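Local coordinates for protein xyloglucan-specific endo-beta-1,4-glucanase BoGH5A (Bacteroides ovatus, PDB 3ZMR) that cuts the beta-1,4-glucan backbone of xyloglucan internally, with retention of anomeric configuration, releasing xyloglucan oligosaccharides in xyloglucan degradation, at residues F284-V287 with F288-T291; E161-A165 with A166-V170; D339-D342 with F343-P347. One frame throughout, in Å; residues are numbered along the deposited sequence.

Contact 1. Residues F284-V287 with F288-T291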
ATOM      1  N   PHE A 284      -0.162  -5.391   8.837  1.00  9.60           N
ATOM      2  CA  PHE A 284       0.633  -4.136   8.875  1.00  9.24           C
ATOM      3  C   PHE A 284      -0.188  -2.969   8.317  1.00  8.35           C
ATOM      4  O   PHE A 284      -0.143  -1.849   8.836  1.00  9.35           O
ATOM      5  CB  PHE A 284       1.948  -4.261   8.087  1.00 10.01           C
ATOM      6  CG  PHE A 284       2.942  -5.292   8.645  1.00  9.18           C
ATOM      7  CD1 PHE A 284       2.995  -5.624   9.992  1.00 10.57           C
ATOM      8  CD2 PHE A 284       3.823  -5.937   7.791  1.00 11.07           C
ATOM      9  CE1 PHE A 284       3.913  -6.579  10.463  1.00 12.96           C
ATOM     10  CE2 PHE A 284       4.758  -6.851   8.239  1.00 11.40           C
ATOM     11  CZ  PHE A 284       4.806  -7.185   9.579  1.00 15.34           C
ATOM     12  N   ASN A 285      -0.886  -3.216   7.209  1.00  8.64           N
ATOM     13  CA  ASN A 285      -1.762  -2.194   6.627  1.00  7.98           C
ATOM     14  C   ASN A 285      -2.817  -1.738   7.623  1.00  7.59           C
ATOM     15  O   ASN A 285      -3.077  -0.555   7.772  1.00  9.05           O
ATOM     16  CB  ASN A 285      -2.438  -2.668   5.339  1.00  8.78           C
ATOM     17  CG  ASN A 285      -1.481  -2.833   4.174  1.00  9.56           C
ATOM     18  OD1 ASN A 285      -0.414  -2.237   4.119  1.00 10.08           O
ATOM     19  ND2 ASN A 285      -1.895  -3.646   3.215  1.00 10.05           N
ATOM     20  N   GLN A 286      -3.393  -2.689   8.337  1.00  7.82           N
ATOM     21  CA  GLN A 286      -4.380  -2.381   9.371  1.00  8.82           C
ATOM     22  C   GLN A 286      -3.791  -1.570  10.543  1.00  8.48           C
ATOM     23  O   GLN A 286      -4.421  -0.611  11.010  1.00  9.44           O
ATOM     24  CB  GLN A 286      -5.064  -3.657   9.881  1.00  8.74           C
ATOM     25  CG  GLN A 286      -6.232  -3.312  10.813  1.00  9.21           C
ATOM     26  CD  GLN A 286      -7.418  -2.754  10.058  1.00  9.79           C
ATOM     27  OE1 GLN A 286      -8.054  -3.467   9.279  1.00 11.77           O
ATOM     28  NE2 GLN A 286      -7.692  -1.467  10.251  1.00 11.89           N
ATOM     29  N   VAL A 287      -2.604  -1.949  11.002  1.00  9.38           N
ATOM     30  CA  VAL A 287      -1.908  -1.201  12.036  1.00  8.88           C
ATOM     31  C   VAL A 287      -1.744   0.268  11.618  1.00 10.24           C
ATOM     32  O   VAL A 287      -1.984   1.198  12.389  1.00  9.35           O
ATOM     33  CB  VAL A 287      -0.541  -1.807  12.395  1.00 10.94           C
ATOM     34  CG1 VAL A 287       0.231  -0.898  13.348  1.00 11.73           C
ATOM     35  CG2 VAL A 287      -0.729  -3.182  13.033  1.00 12.05           C
ATOM     36  N   PHE A 288      -1.268   0.475  10.394  1.00 10.30           N
ATOM     37  CA  PHE A 288      -1.062   1.813   9.884  1.00  7.90           C
ATOM     38  C   PHE A 288      -2.380   2.616   9.887  1.00  8.28           C
ATOM     39  O   PHE A 288      -2.426   3.726  10.366  1.00  8.61           O
ATOM     40  CB  PHE A 288      -0.468   1.701   8.479  1.00  8.51           C
ATOM     41  CG  PHE A 288      -0.627   2.944   7.623  1.00  6.92           C
ATOM     42  CD1 PHE A 288      -0.010   4.157   7.928  1.00  6.75           C
ATOM     43  CD2 PHE A 288      -1.426   2.886   6.483  1.00  7.47           C
ATOM     44  CE1 PHE A 288      -0.188   5.275   7.113  1.00  7.92           C
ATOM     45  CE2 PHE A 288      -1.579   3.984   5.664  1.00  7.35           C
ATOM     46  CZ  PHE A 288      -0.959   5.170   5.968  1.00  7.70           C
ATOM     47  N   VAL A 289      -3.443   2.046   9.349  1.00  8.43           N
ATOM     48  CA  VAL A 289      -4.728   2.755   9.308  1.00  9.78           C
ATOM     49  C   VAL A 289      -5.206   3.095  10.746  1.00  8.29           C
ATOM     50  O   VAL A 289      -5.593   4.231  11.029  1.00  8.89           O
ATOM     51  CB  VAL A 289      -5.795   1.957   8.524  1.00 11.15           C
ATOM     52  CG1 VAL A 289      -7.186   2.563   8.671  1.00  9.68           C
ATOM     53  CG2 VAL A 289      -5.399   1.903   7.061  1.00 11.66           C
ATOM     54  N   ASN A 290      -5.164   2.100  11.621  1.00  8.32           N
ATOM     55  CA  ASN A 290      -5.565   2.275  13.020  1.00  9.74           C
ATOM     56  C   ASN A 290      -4.837   3.457  13.661  1.00  9.82           C
ATOM     57  O   ASN A 290      -5.431   4.275  14.326  1.00 10.05           O
ATOM     58  CB  ASN A 290      -5.241   1.033  13.853  1.00 10.98           C
ATOM     59  CG  ASN A 290      -6.106  -0.152  13.533  1.00 11.19           C
ATOM     60  OD1 ASN A 290      -7.122  -0.056  12.819  1.00 13.11           O
ATOM     61  ND2 ASN A 290      -5.703  -1.306  14.091  1.00 13.18           N
ATOM     62  N   THR A 291      -3.518   3.485  13.464  1.00  8.90           N
ATOM     63  CA  THR A 291      -2.649   4.470  14.088  1.00  8.38           C
ATOM     64  C   THR A 291      -2.969   5.895  13.608  1.00  8.25           C
ATOM     65  O   THR A 291      -3.107   6.804  14.401  1.00 10.62           O
ATOM     66  CB  THR A 291      -1.157   4.119  13.804  1.00  9.08           C
ATOM     67  OG1 THR A 291      -0.854   2.797  14.294  1.00 10.36           O
ATOM     68  CG2 THR A 291      -0.193   5.153  14.405  1.00 11.44           C
TER
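Q286 and N290, one helical turn apart on helix 275-293, illustrate how an i to i+4 pair of amides can join along a helix surface. The Q286 chain leaves with CG anti to the backbone N (chi1 -172°) and then bends at chi2, which swings its amide back toward N290. NE2 of Q286 thereby donates to OD1 of N290 at 3.0 Å. The bond is bent, and its donor stands above the carbonyl plane of N290, 43° out of it; the two amide planes are 26° apart. Each amide also has a partner beyond the turn: OE1 of Q286 takes the backbone N-H of L324, and OD1 of N290 is hydrogen-bonded to the hydroxyl of Y94.

One residue further on, V287 and T291 lie side by side and point the same way. OG1 of T291, set beside its own backbone N, turns back to donate to V287 O at 2.7 Å, while T291 N reaches the same oxygen at 3.0 Å from the opposite face of the carbonyl plane. On the inner side, F288 N bonds to F284 O at 3.0 Å, and the F288 ring packs between W241 of helix 227-248 and strand 304-307 of the barrel wall.

The chemistry implies that the amide pair, completed by L324 and Y94, joins the helix to neighbouring parts of the chain, while two donors of T291 hold V287 O.

Contact 2. Residues E161-A165 with A166-V170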
ATOM      1  N   GLU A 161       8.637  23.035  -8.128  1.00 11.20           N
ATOM      2  CA  GLU A 161       8.067  23.916  -9.138  1.00 10.64           C
ATOM      3  C   GLU A 161       8.278  23.391 -10.561  1.00  9.77           C
ATOM      4  O   GLU A 161       7.392  23.472 -11.404  1.00 13.14           O
ATOM      5  CB  GLU A 161       8.611  25.341  -9.001  1.00 13.06           C
ATOM      6  CG  GLU A 161       8.092  26.028  -7.754  1.00 14.14           C
ATOM      7  CD  GLU A 161       8.647  27.402  -7.534  1.00 22.59           C
ATOM      8  OE1 GLU A 161       9.737  27.725  -8.071  1.00 25.56           O
ATOM      9  OE2 GLU A 161       7.982  28.150  -6.780  1.00 27.57           O
ATOM     10  N   GLY A 162       9.443  22.799 -10.801  1.00 11.62           N
ATOM     11  CA  GLY A 162       9.735  22.227 -12.121  1.00 12.25           C
ATOM     12  C   GLY A 162       8.876  21.017 -12.414  1.00 12.03           C
ATOM     13  O   GLY A 162       8.395  20.811 -13.535  1.00 12.14           O
ATOM     14  N   ILE A 163       8.689  20.174 -11.392  1.00 12.11           N
ATOM     15  CA  ILE A 163       7.803  19.001 -11.506  1.00 10.81           C
ATOM     16  C   ILE A 163       6.388  19.428 -11.894  1.00  8.90           C
ATOM     17  O   ILE A 163       5.782  18.883 -12.843  1.00 10.32           O
ATOM     18  CB  ILE A 163       7.846  18.148 -10.218  1.00  9.39           C
ATOM     19  CG1 ILE A 163       9.209  17.444 -10.084  1.00 10.46           C
ATOM     20  CG2 ILE A 163       6.689  17.137 -10.154  1.00 10.78           C
ATOM     21  CD1 ILE A 163       9.439  16.893  -8.682  1.00 11.67           C
ATOM     22  N   LYS A 164       5.853  20.413 -11.167  1.00  9.56           N
ATOM     23  CA  LYS A 164       4.523  20.929 -11.466  1.00 11.34           C
ATOM     24  C   LYS A 164       4.428  21.530 -12.867  1.00 12.38           C
ATOM     25  O   LYS A 164       3.505  21.256 -13.621  1.00 12.89           O
ATOM     26  CB  LYS A 164       4.127  21.952 -10.424  1.00 11.61           C
ATOM     27  CG  LYS A 164       2.736  22.560 -10.589  1.00 12.25           C
ATOM     28  CD  LYS A 164       1.633  21.636 -10.124  1.00 14.14           C
ATOM     29  CE  LYS A 164       0.262  22.241 -10.407  1.00 19.98           C
ATOM     30  NZ  LYS A 164      -0.797  21.358  -9.906  1.00 24.64           N
ATOM     31  N   ALA A 165       5.443  22.320 -13.218  1.00 11.74           N
ATOM     32  CA  ALA A 165       5.469  22.997 -14.514  1.00 13.08           C
ATOM     33  C   ALA A 165       5.495  22.049 -15.712  1.00 13.06           C
ATOM     34  O   ALA A 165       4.933  22.350 -16.768  1.00 17.68           O
ATOM     35  CB  ALA A 165       6.644  23.960 -14.562  1.00 15.70           C
ATOM     36  N   ALA A 166       6.091  20.879 -15.532  1.00 12.60           N
ATOM     37  CA  ALA A 166       6.180  19.870 -16.589  1.00 18.37           C
ATOM     38  C   ALA A 166       4.852  19.133 -16.812  1.00 13.32           C
ATOM     39  O   ALA A 166       4.698  18.393 -17.782  1.00 15.63           O
ATOM     40  CB  ALA A 166       7.272  18.885 -16.232  1.00 14.58           C
ATOM     41  N   GLY A 167       3.899  19.304 -15.901  1.00 14.26           N
ATOM     42  CA  GLY A 167       2.584  18.672 -16.056  1.00 13.42           C
ATOM     43  C   GLY A 167       2.266  17.545 -15.088  1.00 13.95           C
ATOM     44  O   GLY A 167       1.252  16.876 -15.221  1.00 16.19           O
ATOM     45  N   PHE A 168       3.113  17.370 -14.083  1.00 11.37           N
ATOM     46  CA  PHE A 168       2.862  16.381 -13.030  1.00 11.63           C
ATOM     47  C   PHE A 168       2.052  17.025 -11.923  1.00 11.40           C
ATOM     48  O   PHE A 168       2.300  18.164 -11.548  1.00 13.45           O
ATOM     49  CB  PHE A 168       4.159  15.849 -12.463  1.00 13.70           C
ATOM     50  CG  PHE A 168       4.975  15.102 -13.459  1.00 10.64           C
ATOM     51  CD1 PHE A 168       4.626  13.819 -13.804  1.00 11.39           C
ATOM     52  CD2 PHE A 168       6.069  15.690 -14.086  1.00 13.54           C
ATOM     53  CE1 PHE A 168       5.366  13.105 -14.713  1.00 15.10           C
ATOM     54  CE2 PHE A 168       6.818  14.962 -15.003  1.00 16.08           C
ATOM     55  CZ  PHE A 168       6.468  13.674 -15.314  1.00 14.74           C
ATOM     56  N   ASP A 169       1.129  16.247 -11.361  1.00 11.27           N
ATOM     57  CA  ASP A 169       0.313  16.756 -10.267  1.00 12.64           C
ATOM     58  C   ASP A 169       0.521  16.089  -8.906  1.00  9.96           C
ATOM     59  O   ASP A 169      -0.049  16.530  -7.916  1.00 10.64           O
ATOM     60  CB  ASP A 169      -1.149  16.756 -10.662  1.00 16.91           C
ATOM     61  CG  ASP A 169      -1.443  17.800 -11.754  1.00 22.90           C
ATOM     62  OD1 ASP A 169      -0.956  18.978 -11.688  1.00 24.91           O
ATOM     63  OD2 ASP A 169      -2.123  17.438 -12.696  1.00 30.19           O
ATOM     64  N   VAL A 170       1.333  15.029  -8.873  1.00  8.99           N
ATOM     65  CA  VAL A 170       1.606  14.254  -7.646  1.00 10.27           C
ATOM     66  C   VAL A 170       3.096  13.993  -7.517  1.00  9.31           C
ATOM     67  O   VAL A 170       3.752  13.666  -8.502  1.00  9.61           O
ATOM     68  CB  VAL A 170       0.932  12.851  -7.677  1.00 12.24           C
ATOM     69  CG1 VAL A 170       1.144  12.094  -6.365  1.00 17.51           C
ATOM     70  CG2 VAL A 170      -0.529  12.937  -8.000  1.00 12.89           C
TER
HETATM   71  O   HOH W   1       0.911  20.209 -13.417  1.00 19.31           O
HETATM   72  O   HOH W   2      -1.802  18.913  -8.109  1.00 31.89           O
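K164 and D169 meet in a salt bridge across the end of helix 157-165, NZ to OD1 at 3.0 Å. The ammonium comes to the anti side of the D169 carboxylate, 29° out of its plane. With CG anti to the backbone N (chi1 -179°), a bend at chi2 folds the lysine chain across the helix end, after which it runs extended so that NZ reaches OD1 of D169. G208 O is a further hydrogen-bond partner of that nitrogen, tying the pair to the chain just before strand 210-214.

Water forms the next layer. One molecule lies within hydrogen-bonding distance of both K164 O and D169 OD1, 2.8 Å from each, and a second links D169 O with a weak bond to K164 NZ.

Behind these groups stands the backbone that sets their spacing, a Schellman motif. G167 N bonds to K164 O at 3.0 Å, and F168 N makes a weak bond to I163 O. G167 has a phi of 110°, where a beta carbon would press on the preceding carbonyl oxygen, so glycine suits the position. The same reversal brings CB of F168 to CG2 of I163 at 3.7 Å and places I163 O at the edge of the F168 ring, in its plane. That ring packs against I462 and M463 of helix 456-471. From here the chain enters barrel strand 170-173.

The helix end is thus closed twice, by apolar contact inside and by charge outside; the carboxylate would probably favour the charged form of K164.

Contact 3. Residues D339-D342 with F343-P347. With GLC (alpha-D-glucopyranose), chain L.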
ATOM      1  N   ASP A 339       7.668  -4.856 -14.703  1.00  9.43           N
ATOM      2  CA  ASP A 339       7.770  -5.904 -15.704  1.00 10.88           C
ATOM      3  C   ASP A 339       8.007  -5.258 -17.067  1.00 10.25           C
ATOM      4  O   ASP A 339       7.412  -4.238 -17.393  1.00 11.57           O
ATOM      5  CB  ASP A 339       6.481  -6.754 -15.789  1.00 12.15           C
ATOM      6  CG  ASP A 339       6.157  -7.507 -14.499  1.00 12.01           C
ATOM      7  OD1 ASP A 339       7.047  -7.687 -13.641  1.00 14.81           O
ATOM      8  OD2 ASP A 339       4.982  -7.947 -14.387  1.00 14.06           O
ATOM      9  N   PRO A 340       8.849  -5.876 -17.917  1.00 11.23           N
ATOM     10  CA  PRO A 340       9.702  -7.003 -17.623  1.00 10.56           C
ATOM     11  C   PRO A 340      11.004  -6.557 -16.957  1.00 11.52           C
ATOM     12  O   PRO A 340      11.678  -5.601 -17.415  1.00 12.37           O
ATOM     13  CB  PRO A 340       9.990  -7.593 -19.010  1.00 14.98           C
ATOM     14  CG  PRO A 340       9.898  -6.443 -19.953  1.00 13.81           C
ATOM     15  CD  PRO A 340       9.032  -5.379 -19.292  1.00 12.02           C
ATOM     16  N   TYR A 341      11.319  -7.224 -15.859  1.00 10.49           N
ATOM     17  CA  TYR A 341      12.455  -6.875 -15.003  1.00 10.03           C
ATOM     18  C   TYR A 341      13.795  -6.812 -15.770  1.00 11.24           C
ATOM     19  O   TYR A 341      14.602  -5.914 -15.530  1.00 11.68           O
ATOM     20  CB  TYR A 341      12.559  -7.903 -13.873  1.00 19.05           C
ATOM     21  CG  TYR A 341      13.770  -7.746 -13.009  1.00 16.04           C
ATOM     22  CD1 TYR A 341      13.813  -6.807 -11.993  1.00 22.79           C
ATOM     23  CD2 TYR A 341      14.887  -8.566 -13.198  1.00 16.85           C
ATOM     24  CE1 TYR A 341      14.935  -6.670 -11.191  1.00 25.37           C
ATOM     25  CE2 TYR A 341      16.010  -8.448 -12.388  1.00 19.94           C
ATOM     26  CZ  TYR A 341      16.030  -7.497 -11.397  1.00 22.48           C
ATOM     27  OH  TYR A 341      17.152  -7.360 -10.610  1.00 25.42           O
ATOM     28  N   ASP A 342      14.002  -7.732 -16.706  1.00 11.41           N
ATOM     29  CA  ASP A 342      15.267  -7.774 -17.440  1.00 12.66           C
ATOM     30  C   ASP A 342      15.484  -6.592 -18.401  1.00 13.16           C
ATOM     31  O   ASP A 342      16.611  -6.331 -18.802  1.00 15.41           O
ATOM     32  CB  ASP A 342      15.544  -9.144 -18.099  1.00 14.02           C
ATOM     33  CG  ASP A 342      14.551  -9.529 -19.146  1.00 15.58           C
ATOM     34  OD1 ASP A 342      13.566  -8.799 -19.391  1.00 16.24           O
ATOM     35  OD2 ASP A 342      14.782 -10.585 -19.774  1.00 18.53           O
ATOM     36  N   PHE A 343      14.413  -5.883 -18.712  1.00 12.37           N
ATOM     37  CA  PHE A 343      14.486  -4.619 -19.427  1.00 10.94           C
ATOM     38  C   PHE A 343      14.575  -3.410 -18.472  1.00 12.51           C
ATOM     39  O   PHE A 343      15.476  -2.573 -18.569  1.00 12.40           O
ATOM     40  CB  PHE A 343      13.282  -4.459 -20.372  1.00 11.83           C
ATOM     41  CG  PHE A 343      13.187  -3.102 -21.016  1.00 12.04           C
ATOM     42  CD1 PHE A 343      14.083  -2.700 -21.989  1.00 12.00           C
ATOM     43  CD2 PHE A 343      12.199  -2.214 -20.626  1.00 10.46           C
ATOM     44  CE1 PHE A 343      13.985  -1.451 -22.552  1.00 11.84           C
ATOM     45  CE2 PHE A 343      12.092  -0.958 -21.192  1.00 11.68           C
ATOM     46  CZ  PHE A 343      12.990  -0.572 -22.150  1.00 12.40           C
ATOM     47  N   THR A 344      13.657  -3.345 -17.514  1.00 11.24           N
ATOM     48  CA  THR A 344      13.508  -2.124 -16.721  1.00 11.62           C
ATOM     49  C   THR A 344      14.655  -1.854 -15.750  1.00 11.40           C
ATOM     50  O   THR A 344      15.216  -0.764 -15.767  1.00 14.43           O
ATOM     51  CB  THR A 344      12.202  -2.089 -15.933  1.00 12.27           C
ATOM     52  OG1 THR A 344      12.143  -3.231 -15.073  1.00 10.65           O
ATOM     53  CG2 THR A 344      10.996  -2.030 -16.886  1.00 18.06           C
ATOM     54  N   ILE A 345      14.950  -2.807 -14.865  1.00 10.60           N
ATOM     55  CA  ILE A 345      15.801  -2.533 -13.704  1.00 12.59           C
ATOM     56  C   ILE A 345      16.873  -3.594 -13.401  1.00 14.80           C
ATOM     57  O   ILE A 345      17.665  -3.437 -12.470  1.00 15.93           O
ATOM     58  CB  ILE A 345      14.968  -2.214 -12.441  1.00 21.30           C
ATOM     59  CG1 ILE A 345      14.059  -3.361 -12.085  1.00 17.09           C
ATOM     60  CG2 ILE A 345      14.151  -0.918 -12.605  1.00 28.08           C
ATOM     61  CD1 ILE A 345      13.448  -3.182 -10.701  1.00 21.72           C
ATOM     62  N   MET A 346      16.955  -4.634 -14.223  1.00 13.29           N
ATOM     63  CA  MET A 346      18.040  -5.632 -14.040  1.00 13.83           C
ATOM     64  C   MET A 346      19.381  -4.900 -14.191  1.00 13.41           C
ATOM     65  O   MET A 346      19.526  -4.051 -15.088  1.00 13.29           O
ATOM     66  CB  MET A 346      17.944  -6.727 -15.075  1.00 15.82           C
ATOM     67  CG  MET A 346      19.142  -7.679 -15.107  1.00 15.18           C
ATOM     68  SD  MET A 346      18.926  -9.033 -16.274  1.00 17.59           S
ATOM     69  CE  MET A 346      17.892 -10.119 -15.303  1.00 19.01           C
ATOM     70  N   PRO A 347      20.340  -5.170 -13.287  1.00 13.32           N
ATOM     71  CA  PRO A 347      21.639  -4.507 -13.341  1.00 19.54           C
ATOM     72  C   PRO A 347      22.405  -4.733 -14.645  1.00 15.89           C
ATOM     73  O   PRO A 347      22.203  -5.732 -15.359  1.00 15.97           O
ATOM     74  CB  PRO A 347      22.408  -5.094 -12.143  1.00 21.18           C
ATOM     75  CG  PRO A 347      21.372  -5.571 -11.195  1.00 19.75           C
ATOM     76  CD  PRO A 347      20.182  -5.959 -12.042  1.00 18.13           C
TER
HETATM   77  C1  GLC L1519      11.199  -0.560  -5.712  0.50 18.82           C
HETATM   78  C2  GLC L1519      11.739   0.082  -4.440  0.50 15.45           C
HETATM   79  C3  GLC L1519      12.793   1.148  -4.743  0.50 13.01           C
HETATM   80  C4  GLC L1519      13.853   0.495  -5.636  0.50 18.55           C
HETATM   81  C5  GLC L1519      13.197  -0.241  -6.813  0.50 39.31           C
HETATM   82  C6  GLC L1519      14.187  -0.903  -7.766  0.50 70.31           C
HETATM   83  O2  GLC L1519      10.659   0.583  -3.698  0.50 11.30           O
HETATM   84  O3  GLC L1519      13.323   1.737  -3.535  0.50  7.94           O
HETATM   85  O4  GLC L1519      14.653   1.544  -6.109  0.50 25.57           O
HETATM   86  O5  GLC L1519      12.277  -1.200  -6.342  0.50 24.90           O
HETATM   87  O6  GLC L1519      14.486   0.047  -8.771  0.50 90.45           O
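I345 and Y341 touch where the short helix 341-344 ends beside the sugar-binding cleft. From CB of I345 the chain divides. CG1 sits between the backbone N and the carbonyl carbon (chi1 59°), a placement that brings it to the Y341 ring, 3.5 Å from CD1 of Y341. CG2, the other branch, turns to the ligand and comes 4.0 Å from O6 of the glucose. At the tip, CD1 has the ring on one hand, 3.8 Å from CE1 of Y341, and the sugar on the other, 3.8 Å from glucose C6. Replacing I345 by an alanine removes both branches beyond CB and would probably leave the Y341 ring and the glucose C6 arm without the apolar group between them.

The backbone holds this residue in place: Y341 O accepts from I345 N at 3.2 Å and from M346 N at 3.0 Å, the two arriving from opposite faces of its plane. M346 N lies over the centre of one face of the Y341 ring, and CE2 of Y341 is 3.7 Å from CB of M346. The chemistry implies an apolar, shape-based contact with the glucose, whose polar grip is supplied elsewhere, by H216 and N261.

The three contacts lie on helices and loops surrounding one closed barrel of eight parallel strands, the TIM-barrel fold of family 5 glycoside hydrolases, and follow in the order contact 2, contact 1, contact 3 along the chain. Contact 2 ends helix 157-165 and leads into strand 170-173; contact 1 lies in helix 275-293, which precedes strand 304-307; contact 3 follows strand 331-337 on the short helix 341-344. Their centres are 27 to 32 Å apart, and none touches another. Contact 3 alone holds a residue of the glucose pocket, I345. Contacts 1 and 2 are structural packing in the helical layer round the barrel, while contact 3 shapes the wall of the glucose site.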